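2,3-bisphosphoglycerate-independent phosphoglycerate mutase (Pyrococcus horikoshii, PDB 2ZKT) probably interconverts 2-phosphoglycerate and 3-phosphoglycerate in glycolysis, as a metal-dependent phosphoglycerate mutase of the alkaline phosphatase superfamily. Local coordinates at residues I11-L15 with P303-A307; G14-R18 with D359-L363; S60-H64 with G345-T349; S66-P72 with G393-V397; F82-G86 with A253-V258. All blocks are in the same frame, centred on the assembly; numbering follows the deposited sequence.

All five contacts are largely buried, so what separates them is chemistry more than depth. Contacts 1 and 3 form the metal centre: they share one zinc ion, and Asp305 OD1 of contact 1 accepts a hydrogen bond from Thr349 OG1 of contact 3. Contact 2 continues the loop of contact 1 through Gly14 and Leu15, and is joined by apolar packing and a salt bridge between partly exposed residues, not by metal bonds. Helix 60-67 runs on from contact 3 into contact 4, where a water and apolar groups do the joining. Contact 5, its centre about 23 Å from that of contact 2, is glycine-based helix packing; it touches contact 3 at His64 and Asp61.

Contact 1 (I11-L15 with P303-A307); sequences ILDGL and PTDAA. With ZN (zinc ion), chain G; ZN (zinc ion), chain H.
Asp13, Thr304 and Asp305 carry most of the buried surface where the loop after strand 6-12 meets helix 303-309. Thr304 sets OG1 between its backbone N and carbonyl carbon (chi1 40°), which turns it to Asp13 O; the hydroxyl donates there at 2.5 Å, in the carbonyl plane on a lone pair, with a C=O...donor angle of 136°. The Asp13 carbonyl belongs to a type II turn from Leu12 to Leu15, with Gly14 at positive phi, so the bond ties that turn to the helix. Beside it, Asp13 OD1 lies 3.0 Å from Asp305 CB. The two carboxylates are turned 59° apart and serve different metals: Asp13 OD1 binds one zinc ion at 2.3 Å, and Asp305 OD2 binds the other at 2.1 Å. His309 and His356 join Asp305 on its metal, while Thr349 bonds to Asp305 OD1. This is the two-metal centre of the alkaline phosphatase superfamily. The neighbouring zinc ions would be expected to offset the repulsion between two acidic groups packed so closely.

Contact 2 (G14-R18 with D359-L363); sequences GLGDR and DPVPL
Residues 15-18 and 359-362 run at 126° to each other, and their backbones come nearest at Gly16 and Val361, whose CA atoms are 5.1 Å apart. At Gly16 the loop after strand 6-12 lies against the start of strand 361-366, the glycine CA 4.2 Å from Pro362 CD. On the inner side the contact is apolar. Leu15 holds its CG trans to the backbone N (chi1 -174°), and its CD2 branch reaches Pro362 CG at 4.1 Å, while its CB faces Val361 CG1. Leu29 of helix 28-31 touches both Leu15 and Pro362. Farther along the loop, Arg18 extends its chain from CG to NE and meets Asp359 in a salt bridge. Its NE donates to Asp359 OD2 at 2.8 Å, and NH2 adds a weak bond of 3.1 Å to that same oxygen. OD2 sits near the guanidinium plane, yet the two flat groups stand 87° apart, so one oxygen takes both N-H groups. Ser357 OG also bonds to Asp359 OD2, and Glu352 takes Arg18 NH1. Glu352 and Asp359 probably both help to hold the guanidinium in its charged form, and the salt bridge fixes the loop at Arg18, three residues beyond the apolar packing of Leu15.

Contact 3 (S60-H64 with G345-T349); sequences SDTAH and GDHST. With ZN (zinc ion), chain G.
One zinc site of the alkaline phosphatase-type metal centre is assembled here, where the first turn of helix 60-67 faces the loop after strand 339-344. Three of its four protein ligands come from these two segments: Ser60 OG at 2.6 Å, Asp346 OD2 at 2.3 Å and His347 NE2 at 2.4 Å from the zinc ion. Asp13 is the fourth. Asp346 and His347 both tuck CG between their own backbone N and carbonyl carbon (chi1 55° in Asp346), which turns two consecutive side chains onto one metal. Next to the ligands, the Ala63 methyl sits against both the CB and the backbone O of Asp346, CB to CB 3.9 Å. His64 binds no metal; its ring crosses Asp346 obliquely, ring and carboxylate planes 37° apart, and Asp346 CB makes a CH-pi contact over one face, 4.0 Å from the centroid. His64 ND1 in turn donates to Ser60 O at 2.9 Å, close to the ring plane, while His64 N reaches that oxygen from the opposite face of the carbonyl. The His347 ring also stacks with that of His356, a ligand of the second zinc ion. His64 thus acts from the second shell on two ligands, and the metal itself is the main polar link between helix and loop.

Contact 4 (S66-P72 with G393-V397); sequences SIFGYDP and GHDIV
Helix 60-67 ends in a Schellman motif at Gly69, and this helix end packs on Gly393-Val397, which leads into helix 396-403. Gly69 takes the positive phi of the motif, and its N bonds back to Ser66 O. That carbonyl oxygen also meets the backbone of the other segment, in a CA-H...O contact of 3.0 Å from His394 CA. His394 has the largest buried surface here: the backbone sets its CB 3.3 Å from Tyr70 O, and CG, lodged between backbone N and carbonyl carbon (chi1 52°), carries the CD2 corner of the ring near Ser66 OG and Pro72 CD. Pro72 and the imidazole cross at about a right angle. Ser66 OG itself bonds to Pro51 O. Deeper in, Ile67 and Ile396 lie side by side and point the same way; both carry CG1 trans to the carbonyl carbon (chi1 -65° and -67°), and their CD1 methyls meet at 4.0 Å. Val397 places CG2 by the carbonyl oxygens of Ile67 and Phe68, while Phe238 and Trp242 of helix 238-242 also touch its side chain. Asp71 is the N-cap just before helix 72-75, its OD1 weakly bonded to Glu74 N. Between the two segments sits a water, which accepts from Val397 N at 2.9 Å and lies 2.6 Å from Ile67 O and 2.7 Å from Gly393 O.

Contact 5 (F82-G86 with A253-V258); sequences FEALG and ALVKGV
With CG trans to the carbonyl carbon (chi1 -62°), Phe82 sends its ring alongside helix 253-261, where Val258, its CG2 set likewise, lays that methyl over one ring face, 3.7 Å from the centroid. Phe82 CB meets Leu254 CD1 at 3.5 Å. Glu83 starts away from the partner helix, but a bend at chi2 (77°) brings its carboxylate back across Leu254, with OE1 3.6 Å from Leu254 CD1; Arg79 forms a salt bridge with that oxygen. Segments 82-86 and 253-258 cross at 98°, their axes 6.7 Å apart at closest, because Gly86 and Gly257 face each other with CA atoms 4.0 Å apart. Each glycine presents its CA to a carbonyl of the other helix: Gly257 CA lies 3.1 Å from Phe82 O, and Gly86 CA lies 3.3 Å from Ala253 O. Close helix packing is therefore bought with glycine, and the contact rests on apolar packing, the methyl on the ring and weak CA-H...O contacts.

Contact 1 (I11-L15 with P303-A307)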
loop_
_atom_site.group_PDB
_atom_site.type_symbol
_atom_site.label_atom_id
_atom_site.label_comp_id
_atom_site.label_asym_id
_atom_site.label_seq_id
_atom_site.Cartn_x
_atom_site.Cartn_y
_atom_site.Cartn_z
ATOM N N ILE B 11 6.264 -5.418 15.923
ATOM C CA ILE B 11 4.861 -5.177 16.232
ATOM C C ILE B 11 4.344 -3.841 15.687
ATOM O O ILE B 11 4.872 -2.756 16.009
ATOM C CB ILE B 11 4.598 -5.198 17.761
ATOM C CG1 ILE B 11 4.847 -6.613 18.320
ATOM C CG2 ILE B 11 3.170 -4.740 18.054
ATOM C CD1 ILE B 11 3.964 -7.688 17.698
ATOM N N LEU B 12 3.309 -3.935 14.853
ATOM C CA LEU B 12 2.673 -2.759 14.283
ATOM C C LEU B 12 1.365 -2.622 15.066
ATOM O O LEU B 12 0.345 -3.205 14.706
ATOM C CB LEU B 12 2.403 -2.974 12.791
ATOM C CG LEU B 12 3.644 -3.405 11.994
ATOM C CD1 LEU B 12 3.313 -3.332 10.522
ATOM C CD2 LEU B 12 4.833 -2.504 12.312
ATOM N N ASP B 13 1.436 -1.863 16.161
ATOM C CA ASP B 13 0.315 -1.632 17.072
ATOM C C ASP B 13 -1.038 -1.428 16.377
ATOM O O ASP B 13 -1.171 -0.606 15.463
ATOM C CB ASP B 13 0.651 -0.426 17.966
ATOM C CG ASP B 13 0.068 -0.546 19.362
ATOM O OD1 ASP B 13 -1.157 -0.329 19.515
ATOM O OD2 ASP B 13 0.836 -0.873 20.308
ATOM N N GLY B 14 -2.035 -2.198 16.817
ATOM C CA GLY B 14 -3.377 -2.098 16.250
ATOM C C GLY B 14 -3.483 -2.420 14.764
ATOM O O GLY B 14 -4.429 -1.995 14.099
ATOM N N LEU B 15 -2.529 -3.191 14.246
ATOM C CA LEU B 15 -2.509 -3.560 12.829
ATOM C C LEU B 15 -3.834 -4.083 12.262
ATOM O O LEU B 15 -4.345 -3.566 11.260
ATOM C CB LEU B 15 -1.415 -4.604 12.587
ATOM C CG LEU B 15 -1.163 -4.987 11.128
ATOM C CD1 LEU B 15 -0.833 -3.741 10.302
ATOM C CD2 LEU B 15 -0.008 -5.987 11.084
ATOM N N PRO B 303 2.031 4.586 16.111
ATOM C CA PRO B 303 1.096 5.373 15.285
ATOM C C PRO B 303 -0.022 4.648 14.514
ATOM O O PRO B 303 -1.124 5.198 14.358
ATOM C CB PRO B 303 2.028 6.193 14.374
ATOM C CG PRO B 303 3.340 5.448 14.421
ATOM C CD PRO B 303 3.425 4.985 15.846
ATOM N N THR B 304 0.230 3.431 14.033
ATOM C CA THR B 304 -0.828 2.720 13.315
ATOM C C THR B 304 -2.062 2.589 14.211
ATOM O O THR B 304 -3.204 2.646 13.738
ATOM C CB THR B 304 -0.389 1.305 12.891
ATOM O OG1 THR B 304 0.379 0.706 13.945
ATOM C CG2 THR B 304 0.435 1.359 11.606
ATOM N N ASP B 305 -1.832 2.438 15.515
ATOM C CA ASP B 305 -2.938 2.281 16.454
ATOM C C ASP B 305 -3.769 3.545 16.666
ATOM O O ASP B 305 -4.981 3.463 16.929
ATOM C CB ASP B 305 -2.417 1.778 17.800
ATOM C CG ASP B 305 -3.534 1.535 18.800
ATOM O OD1 ASP B 305 -4.430 0.698 18.517
ATOM O OD2 ASP B 305 -3.512 2.190 19.871
ATOM N N ALA B 306 -3.133 4.716 16.553
ATOM C CA ALA B 306 -3.856 5.980 16.740
ATOM C C ALA B 306 -4.847 6.221 15.593
ATOM O O ALA B 306 -5.983 6.656 15.818
ATOM C CB ALA B 306 -2.877 7.138 16.838
ATOM N N ALA B 307 -4.420 5.930 14.363
ATOM C CA ALA B 307 -5.291 6.136 13.207
ATOM C C ALA B 307 -6.550 5.283 13.355
ATOM O O ALA B 307 -7.649 5.696 12.953
ATOM C CB ALA B 307 -4.556 5.780 11.927
HETATM ZN ZN ZN G . -1.494 -1.623 21.351
HETATM ZN ZN ZN H . -4.867 1.404 21.228
#

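Contact 2 (G14-R18 with D359-L363)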
loop_
_atom_site.group_PDB
_atom_site.type_symbol
_atom_site.label_atom_id
_atom_site.label_comp_id
_atom_site.label_asym_id
_atom_site.label_seq_id
_atom_site.Cartn_x
_atom_site.Cartn_y
_atom_site.Cartn_z
ATOM N N GLY B 14 -2.035 -2.198 16.817
ATOM C CA GLY B 14 -3.377 -2.098 16.250
ATOM C C GLY B 14 -3.483 -2.420 14.764
ATOM O O GLY B 14 -4.429 -1.995 14.099
ATOM N N LEU B 15 -2.529 -3.191 14.246
ATOM C CA LEU B 15 -2.509 -3.560 12.829
ATOM C C LEU B 15 -3.834 -4.083 12.262
ATOM O O LEU B 15 -4.345 -3.566 11.260
ATOM C CB LEU B 15 -1.415 -4.604 12.587
ATOM C CG LEU B 15 -1.163 -4.987 11.128
ATOM C CD1 LEU B 15 -0.833 -3.741 10.302
ATOM C CD2 LEU B 15 -0.008 -5.987 11.084
ATOM N N GLY B 16 -4.392 -5.109 12.901
ATOM C CA GLY B 16 -5.641 -5.688 12.420
ATOM C C GLY B 16 -6.807 -4.725 12.255
ATOM O O GLY B 16 -6.965 -3.779 13.037
ATOM N N ASP B 17 -7.645 -4.978 11.250
ATOM C CA ASP B 17 -8.793 -4.123 11.003
ATOM C C ASP B 17 -9.933 -4.922 10.369
ATOM O O ASP B 17 -9.876 -6.151 10.277
ATOM C CB ASP B 17 -8.368 -2.969 10.081
ATOM C CG ASP B 17 -9.093 -1.663 10.401
ATOM O OD1 ASP B 17 -10.339 -1.603 10.247
ATOM O OD2 ASP B 17 -8.408 -0.693 10.816
ATOM N N ARG B 18 -10.980 -4.223 9.939
ATOM C CA ARG B 18 -12.113 -4.871 9.285
ATOM C C ARG B 18 -12.254 -4.270 7.881
ATOM O O ARG B 18 -11.741 -3.179 7.609
ATOM C CB ARG B 18 -13.395 -4.656 10.104
ATOM C CG ARG B 18 -13.351 -5.342 11.469
ATOM C CD ARG B 18 -14.554 -4.999 12.341
ATOM N NE ARG B 18 -14.464 -5.693 13.623
ATOM C CZ ARG B 18 -15.320 -5.552 14.636
ATOM N NH1 ARG B 18 -16.361 -4.720 14.538
ATOM N NH2 ARG B 18 -15.147 -6.260 15.751
ATOM N N ASP B 359 -10.861 -9.225 17.021
ATOM C CA ASP B 359 -10.477 -9.823 15.738
ATOM C C ASP B 359 -9.010 -10.290 15.796
ATOM O O ASP B 359 -8.139 -9.552 16.250
ATOM C CB ASP B 359 -10.636 -8.805 14.597
ATOM C CG ASP B 359 -12.057 -8.285 14.467
ATOM O OD1 ASP B 359 -12.951 -9.073 14.068
ATOM O OD2 ASP B 359 -12.282 -7.089 14.771
ATOM N N PRO B 360 -8.731 -11.525 15.339
ATOM C CA PRO B 360 -7.362 -12.063 15.349
ATOM C C PRO B 360 -6.466 -11.141 14.516
ATOM O O PRO B 360 -6.964 -10.338 13.738
ATOM C CB PRO B 360 -7.528 -13.469 14.735
ATOM C CG PRO B 360 -8.743 -13.304 13.820
ATOM C CD PRO B 360 -9.672 -12.463 14.681
ATOM N N VAL B 361 -5.152 -11.264 14.673
ATOM C CA VAL B 361 -4.239 -10.382 13.965
ATOM C C VAL B 361 -3.343 -11.108 12.969
ATOM O O VAL B 361 -2.799 -12.173 13.261
ATOM C CB VAL B 361 -3.343 -9.619 14.982
ATOM C CG1 VAL B 361 -2.489 -8.575 14.260
ATOM C CG2 VAL B 361 -4.209 -8.956 16.038
ATOM N N PRO B 362 -3.166 -10.525 11.772
ATOM C CA PRO B 362 -2.311 -11.181 10.777
ATOM C C PRO B 362 -0.894 -11.304 11.319
ATOM O O PRO B 362 -0.389 -10.404 12.002
ATOM C CB PRO B 362 -2.423 -10.257 9.551
ATOM C CG PRO B 362 -2.738 -8.923 10.159
ATOM C CD PRO B 362 -3.713 -9.256 11.252
ATOM N N LEU B 363 -0.266 -12.439 11.011
ATOM C CA LEU B 363 1.082 -12.744 11.475
ATOM C C LEU B 363 1.915 -13.349 10.350
ATOM O O LEU B 363 1.426 -14.164 9.575
ATOM C CB LEU B 363 1.007 -13.765 12.631
ATOM C CG LEU B 363 2.296 -14.513 13.036
ATOM C CD1 LEU B 363 3.364 -13.499 13.472
ATOM C CD2 LEU B 363 2.007 -15.494 14.176
#

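Contact 3 (S60-H64 with G345-T349)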
loop_
_atom_site.group_PDB
_atom_site.type_symbol
_atom_site.label_atom_id
_atom_site.label_comp_id
_atom_site.label_asym_id
_atom_site.label_seq_id
_atom_site.Cartn_x
_atom_site.Cartn_y
_atom_site.Cartn_z
ATOM N N SER B 60 -3.422 -2.878 25.598
ATOM C CA SER B 60 -2.052 -2.906 25.080
ATOM C C SER B 60 -1.058 -3.667 25.976
ATOM O O SER B 60 -0.169 -4.355 25.474
ATOM C CB SER B 60 -1.548 -1.473 24.858
ATOM O OG SER B 60 -0.628 -1.417 23.776
ATOM N N ASP B 61 -1.209 -3.542 27.298
ATOM C CA ASP B 61 -0.299 -4.211 28.237
ATOM C C ASP B 61 -0.450 -5.741 28.250
ATOM O O ASP B 61 0.548 -6.466 28.136
ATOM C CB ASP B 61 -0.482 -3.630 29.657
ATOM C CG ASP B 61 -1.942 -3.595 30.101
ATOM O OD1 ASP B 61 -2.835 -3.914 29.278
ATOM O OD2 ASP B 61 -2.198 -3.239 31.279
ATOM N N THR B 62 -1.688 -6.226 28.382
ATOM C CA THR B 62 -1.961 -7.669 28.394
ATOM C C THR B 62 -1.624 -8.332 27.033
ATOM O O THR B 62 -1.228 -9.504 26.977
ATOM C CB THR B 62 -3.461 -7.956 28.730
ATOM O OG1 THR B 62 -4.312 -7.328 27.748
ATOM C CG2 THR B 62 -3.815 -7.423 30.132
ATOM N N ALA B 63 -1.782 -7.575 25.940
ATOM C CA ALA B 63 -1.489 -8.093 24.603
ATOM C C ALA B 63 0.009 -8.328 24.447
ATOM O O ALA B 63 0.432 -9.292 23.795
ATOM C CB ALA B 63 -1.979 -7.108 23.517
ATOM N N HIS B 64 0.811 -7.445 25.047
ATOM C CA HIS B 64 2.264 -7.567 24.933
ATOM C C HIS B 64 2.840 -8.649 25.865
ATOM O O HIS B 64 3.861 -9.263 25.583
ATOM C CB HIS B 64 2.909 -6.201 25.215
ATOM C CG HIS B 64 2.974 -5.378 23.948
ATOM N ND1 HIS B 64 2.085 -4.399 23.632
ATOM C CD2 HIS B 64 3.922 -5.457 22.913
ATOM C CE1 HIS B 64 2.498 -3.893 22.444
ATOM N NE2 HIS B 64 3.598 -4.509 21.993
ATOM N N GLY B 345 0.611 -7.622 14.820
ATOM C CA GLY B 345 0.165 -6.584 15.738
ATOM C C GLY B 345 -0.167 -7.198 17.099
ATOM O O GLY B 345 -0.506 -8.369 17.209
ATOM N N ASP B 346 -0.001 -6.384 18.159
ATOM C CA ASP B 346 -0.378 -6.872 19.482
ATOM C C ASP B 346 -1.899 -7.059 19.597
ATOM O O ASP B 346 -2.411 -7.695 20.512
ATOM C CB ASP B 346 0.123 -5.873 20.533
ATOM C CG ASP B 346 -0.418 -4.483 20.222
ATOM O OD1 ASP B 346 -0.485 -4.146 19.036
ATOM O OD2 ASP B 346 -0.748 -3.753 21.156
ATOM N N HIS B 347 -2.628 -6.445 18.635
ATOM C CA HIS B 347 -4.082 -6.604 18.610
ATOM C C HIS B 347 -4.717 -5.864 17.420
ATOM O O HIS B 347 -4.060 -5.148 16.670
ATOM C CB HIS B 347 -4.649 -6.074 19.934
ATOM C CG HIS B 347 -4.376 -4.594 20.053
ATOM N ND1 HIS B 347 -5.008 -3.659 19.298
ATOM C CD2 HIS B 347 -3.504 -3.941 20.933
ATOM C CE1 HIS B 347 -4.530 -2.470 19.717
ATOM N NE2 HIS B 347 -3.626 -2.608 20.695
ATOM N N SER B 348 -6.034 -6.095 17.232
ATOM C CA SER B 348 -6.766 -5.377 16.186
ATOM C C SER B 348 -7.380 -4.080 16.721
ATOM O O SER B 348 -7.842 -4.003 17.856
ATOM C CB SER B 348 -7.882 -6.289 15.669
ATOM O OG SER B 348 -7.301 -7.282 14.815
ATOM N N THR B 349 -7.386 -3.044 15.883
ATOM C CA THR B 349 -8.013 -1.774 16.239
ATOM C C THR B 349 -8.711 -1.281 14.993
ATOM O O THR B 349 -8.209 -0.403 14.294
ATOM C CB THR B 349 -6.993 -0.715 16.693
ATOM O OG1 THR B 349 -6.294 -1.194 17.854
ATOM C CG2 THR B 349 -7.719 0.595 17.061
HETATM ZN ZN ZN G . -1.494 -1.623 21.351
#

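Contact 4 (S66-P72 with G393-V397)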
loop_
_atom_site.group_PDB
_atom_site.type_symbol
_atom_site.label_atom_id
_atom_site.label_comp_id
_atom_site.label_asym_id
_atom_site.label_seq_id
_atom_site.Cartn_x
_atom_site.Cartn_y
_atom_site.Cartn_z
ATOM N N SER B 66 1.364 -11.297 26.315
ATOM C CA SER B 66 1.068 -12.447 25.469
ATOM C C SER B 66 2.097 -12.593 24.338
ATOM O O SER B 66 2.664 -13.659 24.123
ATOM C CB SER B 66 -0.343 -12.257 24.888
ATOM O OG SER B 66 -0.699 -13.389 24.095
ATOM N N ILE B 67 2.347 -11.503 23.616
ATOM C CA ILE B 67 3.310 -11.488 22.518
ATOM C C ILE B 67 4.707 -11.917 22.993
ATOM O O ILE B 67 5.438 -12.574 22.246
ATOM C CB ILE B 67 3.403 -10.073 21.893
ATOM C CG1 ILE B 67 2.061 -9.701 21.231
ATOM C CG2 ILE B 67 4.550 -10.003 20.898
ATOM C CD1 ILE B 67 1.641 -10.590 20.060
ATOM N N PHE B 68 5.080 -11.550 24.225
ATOM C CA PHE B 68 6.404 -11.923 24.744
ATOM C C PHE B 68 6.491 -13.390 25.175
ATOM O O PHE B 68 7.568 -13.860 25.566
ATOM C CB PHE B 68 6.817 -11.010 25.917
ATOM C CG PHE B 68 7.121 -9.593 25.501
ATOM C CD1 PHE B 68 7.990 -9.337 24.439
ATOM C CD2 PHE B 68 6.523 -8.515 26.159
ATOM C CE1 PHE B 68 8.261 -8.013 24.030
ATOM C CE2 PHE B 68 6.774 -7.199 25.772
ATOM C CZ PHE B 68 7.646 -6.939 24.701
ATOM N N GLY B 69 5.358 -14.101 25.114
ATOM C CA GLY B 69 5.332 -15.521 25.460
ATOM C C GLY B 69 4.658 -15.921 26.764
ATOM O O GLY B 69 4.758 -17.076 27.194
ATOM N N TYR B 70 3.959 -14.989 27.405
ATOM C CA TYR B 70 3.306 -15.293 28.677
ATOM C C TYR B 70 1.794 -15.416 28.536
ATOM O O TYR B 70 1.203 -14.940 27.560
ATOM C CB TYR B 70 3.623 -14.189 29.704
ATOM C CG TYR B 70 5.106 -14.026 29.988
ATOM C CD1 TYR B 70 5.780 -14.907 30.855
ATOM C CD2 TYR B 70 5.847 -13.034 29.347
ATOM C CE1 TYR B 70 7.152 -14.799 31.071
ATOM C CE2 TYR B 70 7.225 -12.918 29.551
ATOM C CZ TYR B 70 7.872 -13.800 30.412
ATOM O OH TYR B 70 9.232 -13.670 30.615
ATOM N N ASP B 71 1.178 -16.061 29.525
ATOM C CA ASP B 71 -0.275 -16.214 29.557
ATOM C C ASP B 71 -0.793 -14.986 30.320
ATOM O O ASP B 71 -0.585 -14.858 31.532
ATOM C CB ASP B 71 -0.665 -17.508 30.295
ATOM C CG ASP B 71 -2.174 -17.681 30.424
ATOM O OD1 ASP B 71 -2.800 -16.940 31.220
ATOM O OD2 ASP B 71 -2.735 -18.556 29.723
ATOM N N PRO B 72 -1.467 -14.065 29.610
ATOM C CA PRO B 72 -1.999 -12.847 30.244
ATOM C C PRO B 72 -2.942 -13.103 31.422
ATOM O O PRO B 72 -2.865 -12.414 32.439
ATOM C CB PRO B 72 -2.678 -12.112 29.079
ATOM C CG PRO B 72 -3.087 -13.243 28.153
ATOM C CD PRO B 72 -1.897 -14.168 28.196
ATOM N N GLY B 393 -1.266 -15.589 20.769
ATOM C CA GLY B 393 -0.162 -14.648 20.763
ATOM C C GLY B 393 1.045 -15.183 21.512
ATOM O O GLY B 393 2.177 -14.914 21.111
ATOM N N HIS B 394 0.818 -15.945 22.585
ATOM C CA HIS B 394 1.944 -16.486 23.362
ATOM C C HIS B 394 2.582 -17.738 22.724
ATOM O O HIS B 394 3.457 -18.381 23.297
ATOM C CB HIS B 394 1.533 -16.733 24.841
ATOM C CG HIS B 394 0.270 -17.572 24.983
ATOM N ND1 HIS B 394 0.204 -18.887 24.653
ATOM C CD2 HIS B 394 -0.986 -17.169 25.457
ATOM C CE1 HIS B 394 -1.063 -19.268 24.925
ATOM N NE2 HIS B 394 -1.798 -18.259 25.407
ATOM N N ASP B 395 2.104 -18.103 21.517
ATOM C CA ASP B 395 2.741 -19.173 20.744
ATOM C C ASP B 395 3.896 -18.652 19.873
ATOM O O ASP B 395 4.733 -19.406 19.389
ATOM C CB ASP B 395 1.674 -19.823 19.859
ATOM C CG ASP B 395 0.733 -20.651 20.730
ATOM O OD1 ASP B 395 1.239 -21.392 21.577
ATOM O OD2 ASP B 395 -0.480 -20.546 20.557
ATOM N N ILE B 396 3.865 -17.321 19.638
ATOM C CA ILE B 396 4.767 -16.721 18.648
ATOM C C ILE B 396 6.247 -16.819 19.050
ATOM O O ILE B 396 7.116 -17.192 18.266
ATOM C CB ILE B 396 4.373 -15.246 18.487
ATOM C CG1 ILE B 396 2.987 -15.128 17.848
ATOM C CG2 ILE B 396 5.375 -14.530 17.550
ATOM C CD1 ILE B 396 2.557 -13.667 17.672
ATOM N N VAL B 397 6.594 -16.477 20.291
ATOM C CA VAL B 397 7.985 -16.539 20.712
ATOM C C VAL B 397 8.505 -17.983 20.679
ATOM O O VAL B 397 9.591 -18.245 20.143
ATOM C CB VAL B 397 8.162 -15.902 22.125
ATOM C CG1 VAL B 397 9.537 -16.254 22.710
ATOM C CG2 VAL B 397 8.010 -14.369 22.009
HETATM O O HOH W 1 4.740 -15.031 22.029
#

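Contact 5 (F82-G86 with A253-V258)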
loop_
_atom_site.group_PDB
_atom_site.type_symbol
_atom_site.label_atom_id
_atom_site.label_comp_id
_atom_site.label_asym_id
_atom_site.label_seq_id
_atom_site.Cartn_x
_atom_site.Cartn_y
_atom_site.Cartn_z
ATOM N N PHE B 82 3.539 -1.195 34.961
ATOM C CA PHE B 82 4.178 -1.114 33.641
ATOM C C PHE B 82 4.376 0.360 33.250
ATOM O O PHE B 82 5.422 0.740 32.707
ATOM C CB PHE B 82 3.310 -1.805 32.566
ATOM C CG PHE B 82 3.098 -3.284 32.791
ATOM C CD1 PHE B 82 4.185 -4.157 32.877
ATOM C CD2 PHE B 82 1.804 -3.809 32.888
ATOM C CE1 PHE B 82 3.992 -5.527 33.052
ATOM C CE2 PHE B 82 1.598 -5.179 33.063
ATOM C CZ PHE B 82 2.697 -6.040 33.146
ATOM N N GLU B 83 3.355 1.177 33.511
ATOM C CA GLU B 83 3.416 2.606 33.201
ATOM C C GLU B 83 4.569 3.244 34.005
ATOM O O GLU B 83 5.343 4.039 33.471
ATOM C CB GLU B 83 2.081 3.281 33.572
ATOM C CG GLU B 83 1.690 4.484 32.699
ATOM C CD GLU B 83 1.148 4.080 31.320
ATOM O OE1 GLU B 83 0.205 3.252 31.265
ATOM O OE2 GLU B 83 1.659 4.599 30.297
ATOM N N ALA B 84 4.685 2.883 35.289
ATOM C CA ALA B 84 5.747 3.436 36.127
ATOM C C ALA B 84 7.139 3.052 35.606
ATOM O O ALA B 84 8.052 3.875 35.551
ATOM C CB ALA B 84 5.568 2.937 37.569
ATOM N N LEU B 85 7.300 1.745 35.261
ATOM C CA LEU B 85 8.594 1.302 34.727
ATOM C C LEU B 85 8.875 1.989 33.384
ATOM O O LEU B 85 10.003 2.096 32.916
ATOM C CB LEU B 85 8.559 -0.207 34.448
ATOM C CG LEU B 85 8.448 -1.138 35.677
ATOM C CD1 LEU B 85 8.627 -2.595 35.269
ATOM C CD2 LEU B 85 9.498 -0.880 36.770
ATOM N N GLY B 86 7.763 2.393 32.723
ATOM C CA GLY B 86 7.807 3.047 31.416
ATOM C C GLY B 86 8.465 4.432 31.492
ATOM O O GLY B 86 9.243 4.832 30.633
ATOM N N ALA B 253 5.456 4.608 26.504
ATOM C CA ALA B 253 5.744 4.267 27.898
ATOM C C ALA B 253 5.244 2.884 28.349
ATOM O O ALA B 253 6.021 2.061 28.851
ATOM C CB ALA B 253 5.162 5.352 28.815
ATOM N N LEU B 254 3.943 2.641 28.179
ATOM C CA LEU B 254 3.347 1.378 28.606
ATOM C C LEU B 254 4.024 0.123 28.043
ATOM O O LEU B 254 4.168 -0.881 28.749
ATOM C CB LEU B 254 1.852 1.365 28.257
ATOM C CG LEU B 254 1.068 0.147 28.760
ATOM C CD1 LEU B 254 1.283 -0.037 30.257
ATOM C CD2 LEU B 254 -0.413 0.329 28.447
ATOM N N VAL B 255 4.448 0.170 26.781
ATOM C CA VAL B 255 5.087 -0.994 26.182
ATOM C C VAL B 255 6.537 -1.128 26.642
ATOM O O VAL B 255 7.048 -2.252 26.788
ATOM C CB VAL B 255 5.004 -0.942 24.631
ATOM C CG1 VAL B 255 5.756 -2.124 24.012
ATOM C CG2 VAL B 255 3.534 -0.969 24.199
ATOM N N LYS B 256 7.203 0.003 26.875
ATOM C CA LYS B 256 8.587 -0.024 27.356
ATOM C C LYS B 256 8.554 -0.667 28.748
ATOM O O LYS B 256 9.468 -1.412 29.130
ATOM C CB LYS B 256 9.148 1.395 27.476
ATOM C CG LYS B 256 9.214 2.167 26.167
ATOM C CD LYS B 256 9.605 3.614 26.422
ATOM C CE LYS B 256 10.938 3.701 27.162
ATOM N NZ LYS B 256 11.267 5.104 27.546
ATOM N N GLY B 257 7.480 -0.370 29.489
ATOM C CA GLY B 257 7.306 -0.902 30.837
ATOM C C GLY B 257 7.178 -2.416 30.860
ATOM O O GLY B 257 7.873 -3.105 31.615
ATOM N N VAL B 258 6.281 -2.945 30.026
ATOM C CA VAL B 258 6.094 -4.389 29.959
ATOM C C VAL B 258 7.416 -5.040 29.560
ATOM O O VAL B 258 7.869 -5.993 30.194
ATOM C CB VAL B 258 4.996 -4.765 28.927
ATOM C CG1 VAL B 258 4.919 -6.288 28.780
ATOM C CG2 VAL B 258 3.641 -4.198 29.383
#